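Local atomic coordinates of telomerase reverse transcriptase (Candida albicans SC5314, PDB entry 6ZDQ), a protein that probably elongates telomeres as a reverse transcriptase, adding simple sequence repeats to chromosome ends by copying a template within the telomerase RNA. Residues I564-T568 and K579-T583. Residue numbers count along the deposited sequence, not the author numbering.
Sequences ISLVT and KYLKT
In the C-terminal, largely helical part of the telomerase reverse transcriptase, corresponding to the thumb of a polymerase, the loop between strand 556-559 and helix 574-588 packs back onto that helix; the nearest atom of the contact lies about 4 Å from the bound RNA. Ile564 and Ser565 are extended; Ser565 only skirts the contact, its C 4.5 Å from Tyr580 OH. At Leu566 the backbone bends into helical angles that persist through Thr568, without regular helical bonds. The CA-to-CB bond of Leu566 points toward the helix, with CB 3.8 Å from Tyr580 CZ; chi1 m places CG 3.2 Å from Tyr580 OH. Val567 (chi1 t) follows, its CA 7.7 Å from that of Tyr580, the closest such pair; its CG2 lies at the ring edge, 4.1 Å from Tyr580 CD2, and meets Leu581 CD2 at 3.7 Å. Leu581 (chi1 m) also packs on Val615 and Phe619 of helix 602-626, and Val567 on Glu618 and Lys622. Tyr580 (chi1 t) reaches from regular helix to the loop backbone, where Leu566 N donates a weak hydrogen bond to Tyr580 OH at 3.4 Å.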
ATOM      1  N   ILE A 564       3.080  10.403   4.041  1.00149.06           N
ATOM      2  CA  ILE A 564       3.609  11.179   2.927  1.00161.69           C
ATOM      3  C   ILE A 564       2.477  11.403   1.916  1.00171.44           C
ATOM      4  O   ILE A 564       1.415  10.785   1.991  1.00140.69           O
ATOM      5  CB  ILE A 564       4.832  10.490   2.280  1.00162.30           C
ATOM      6  CG1 ILE A 564       5.849  10.095   3.356  1.00154.94           C
ATOM      7  CG2 ILE A 564       5.529  11.400   1.271  1.00169.94           C
ATOM      8  CD1 ILE A 564       7.199   9.671   2.800  1.00159.80           C
ATOM      9  N   SER A 565       2.722  12.306   0.965  1.00165.05           N
ATOM     10  CA  SER A 565       1.730  12.690  -0.031  1.00159.08           C
ATOM     11  C   SER A 565       1.843  11.793  -1.261  1.00169.51           C
ATOM     12  O   SER A 565       2.938  11.604  -1.803  1.00151.78           O
ATOM     13  CB  SER A 565       1.909  14.159  -0.428  1.00172.86           C
ATOM     14  OG  SER A 565       1.918  15.020   0.701  1.00173.71           O
ATOM     15  N   LEU A 566       0.704  11.242  -1.693  1.00168.78           N
ATOM     16  CA  LEU A 566       0.623  10.383  -2.874  1.00170.39           C
ATOM     17  C   LEU A 566       0.731  11.148  -4.188  1.00160.29           C
ATOM     18  O   LEU A 566       0.784  10.509  -5.244  1.00150.00           O
ATOM     19  CB  LEU A 566      -0.698   9.608  -2.876  1.00161.39           C
ATOM     20  CG  LEU A 566      -1.071   8.673  -1.725  1.00157.30           C
ATOM     21  CD1 LEU A 566      -2.526   8.249  -1.867  1.00153.64           C
ATOM     22  CD2 LEU A 566      -0.163   7.455  -1.679  1.00162.64           C
ATOM     23  N   VAL A 567       0.780  12.484  -4.138  1.00135.38           N
ATOM     24  CA  VAL A 567       0.439  13.364  -5.259  1.00141.25           C
ATOM     25  C   VAL A 567       1.033  12.914  -6.591  1.00139.69           C
ATOM     26  O   VAL A 567       0.388  13.045  -7.640  1.00125.49           O
ATOM     27  CB  VAL A 567       0.873  14.804  -4.909  1.00114.79           C
ATOM     28  CG1 VAL A 567       1.002  15.663  -6.157  1.00109.05           C
ATOM     29  CG2 VAL A 567      -0.111  15.421  -3.929  1.00139.59           C
ATOM     30  N   THR A 568       2.244  12.355  -6.574  1.00151.08           N
ATOM     31  CA  THR A 568       2.939  12.040  -7.821  1.00172.99           C
ATOM     32  C   THR A 568       2.124  11.105  -8.712  1.00162.09           C
ATOM     33  O   THR A 568       2.119  11.258  -9.939  1.00157.54           O
ATOM     34  CB  THR A 568       4.308  11.431  -7.517  1.00174.39           C
ATOM     35  OG1 THR A 568       4.814  10.773  -8.684  1.00165.82           O
ATOM     36  CG2 THR A 568       4.204  10.433  -6.375  1.00166.41           C
ATOM     37  N   LYS A 579      -8.365  18.268  -5.741  1.00 98.55           N
ATOM     38  CA  LYS A 579      -9.378  17.319  -5.288  1.00106.24           C
ATOM     39  C   LYS A 579      -8.793  16.344  -4.275  1.00 95.83           C
ATOM     40  O   LYS A 579      -9.370  16.121  -3.205  1.00114.13           O
ATOM     41  CB  LYS A 579      -9.967  16.574  -6.484  1.00113.05           C
ATOM     42  CG  LYS A 579     -10.984  15.509  -6.117  1.00112.51           C
ATOM     43  CD  LYS A 579     -11.473  14.777  -7.355  1.00127.91           C
ATOM     44  CE  LYS A 579     -12.456  13.677  -6.995  1.00140.74           C
ATOM     45  NZ  LYS A 579     -12.929  12.940  -8.198  1.00152.25           N
ATOM     46  N   TYR A 580      -7.641  15.752  -4.597  1.00 99.13           N
ATOM     47  CA  TYR A 580      -6.990  14.849  -3.654  1.00100.64           C
ATOM     48  C   TYR A 580      -6.489  15.601  -2.427  1.00105.30           C
ATOM     49  O   TYR A 580      -6.688  15.153  -1.292  1.00123.78           O
ATOM     50  CB  TYR A 580      -5.841  14.104  -4.332  1.00124.03           C
ATOM     51  CG  TYR A 580      -4.968  13.347  -3.355  1.00112.99           C
ATOM     52  CD1 TYR A 580      -5.400  12.156  -2.785  1.00127.95           C
ATOM     53  CD2 TYR A 580      -3.717  13.828  -2.994  1.00 97.86           C
ATOM     54  CE1 TYR A 580      -4.608  11.464  -1.886  1.00121.53           C
ATOM     55  CE2 TYR A 580      -2.918  13.145  -2.097  1.00109.06           C
ATOM     56  CZ  TYR A 580      -3.368  11.964  -1.547  1.00117.09           C
ATOM     57  OH  TYR A 580      -2.573  11.283  -0.654  1.00130.18           O
ATOM     58  N   LEU A 581      -5.826  16.744  -2.634  1.00 95.80           N
ATOM     59  CA  LEU A 581      -5.292  17.506  -1.509  1.00108.78           C
ATOM     60  C   LEU A 581      -6.398  17.923  -0.545  1.00115.03           C
ATOM     61  O   LEU A 581      -6.207  17.902   0.676  1.00109.40           O
ATOM     62  CB  LEU A 581      -4.530  18.735  -2.012  1.00103.13           C
ATOM     63  CG  LEU A 581      -3.206  18.487  -2.739  1.00 95.05           C
ATOM     64  CD1 LEU A 581      -2.487  19.799  -3.026  1.00 91.01           C
ATOM     65  CD2 LEU A 581      -2.316  17.547  -1.943  1.00100.85           C
ATOM     66  N   LYS A 582      -7.560  18.307  -1.078  1.00119.78           N
ATOM     67  CA  LYS A 582      -8.697  18.626  -0.222  1.00115.15           C
ATOM     68  C   LYS A 582      -9.143  17.403   0.570  1.00109.12           C
ATOM     69  O   LYS A 582      -9.267  17.454   1.799  1.00121.94           O
ATOM     70  CB  LYS A 582      -9.847  19.173  -1.069  1.00103.87           C
ATOM     71  CG  LYS A 582     -11.085  19.554  -0.283  1.00107.11           C
ATOM     72  CD  LYS A 582     -12.155  20.093  -1.215  1.00112.08           C
ATOM     73  CE  LYS A 582     -13.397  20.512  -0.455  1.00 99.38           C
ATOM     74  NZ  LYS A 582     -14.417  21.100  -1.365  1.00130.87           N
ATOM     75  N   THR A 583      -9.381  16.285  -0.121  1.00 93.93           N
ATOM     76  CA  THR A 583      -9.780  15.059   0.561  1.00109.64           C
ATOM     77  C   THR A 583      -8.664  14.483   1.423  1.00 97.74           C
ATOM     78  O   THR A 583      -8.944  13.672   2.311  1.00108.71           O
ATOM     79  CB  THR A 583     -10.242  14.010  -0.453  1.00 97.42           C
ATOM     80  OG1 THR A 583      -9.171  13.707  -1.355  1.00145.72           O
ATOM     81  CG2 THR A 583     -11.435  14.524  -1.247  1.00105.50           C
TER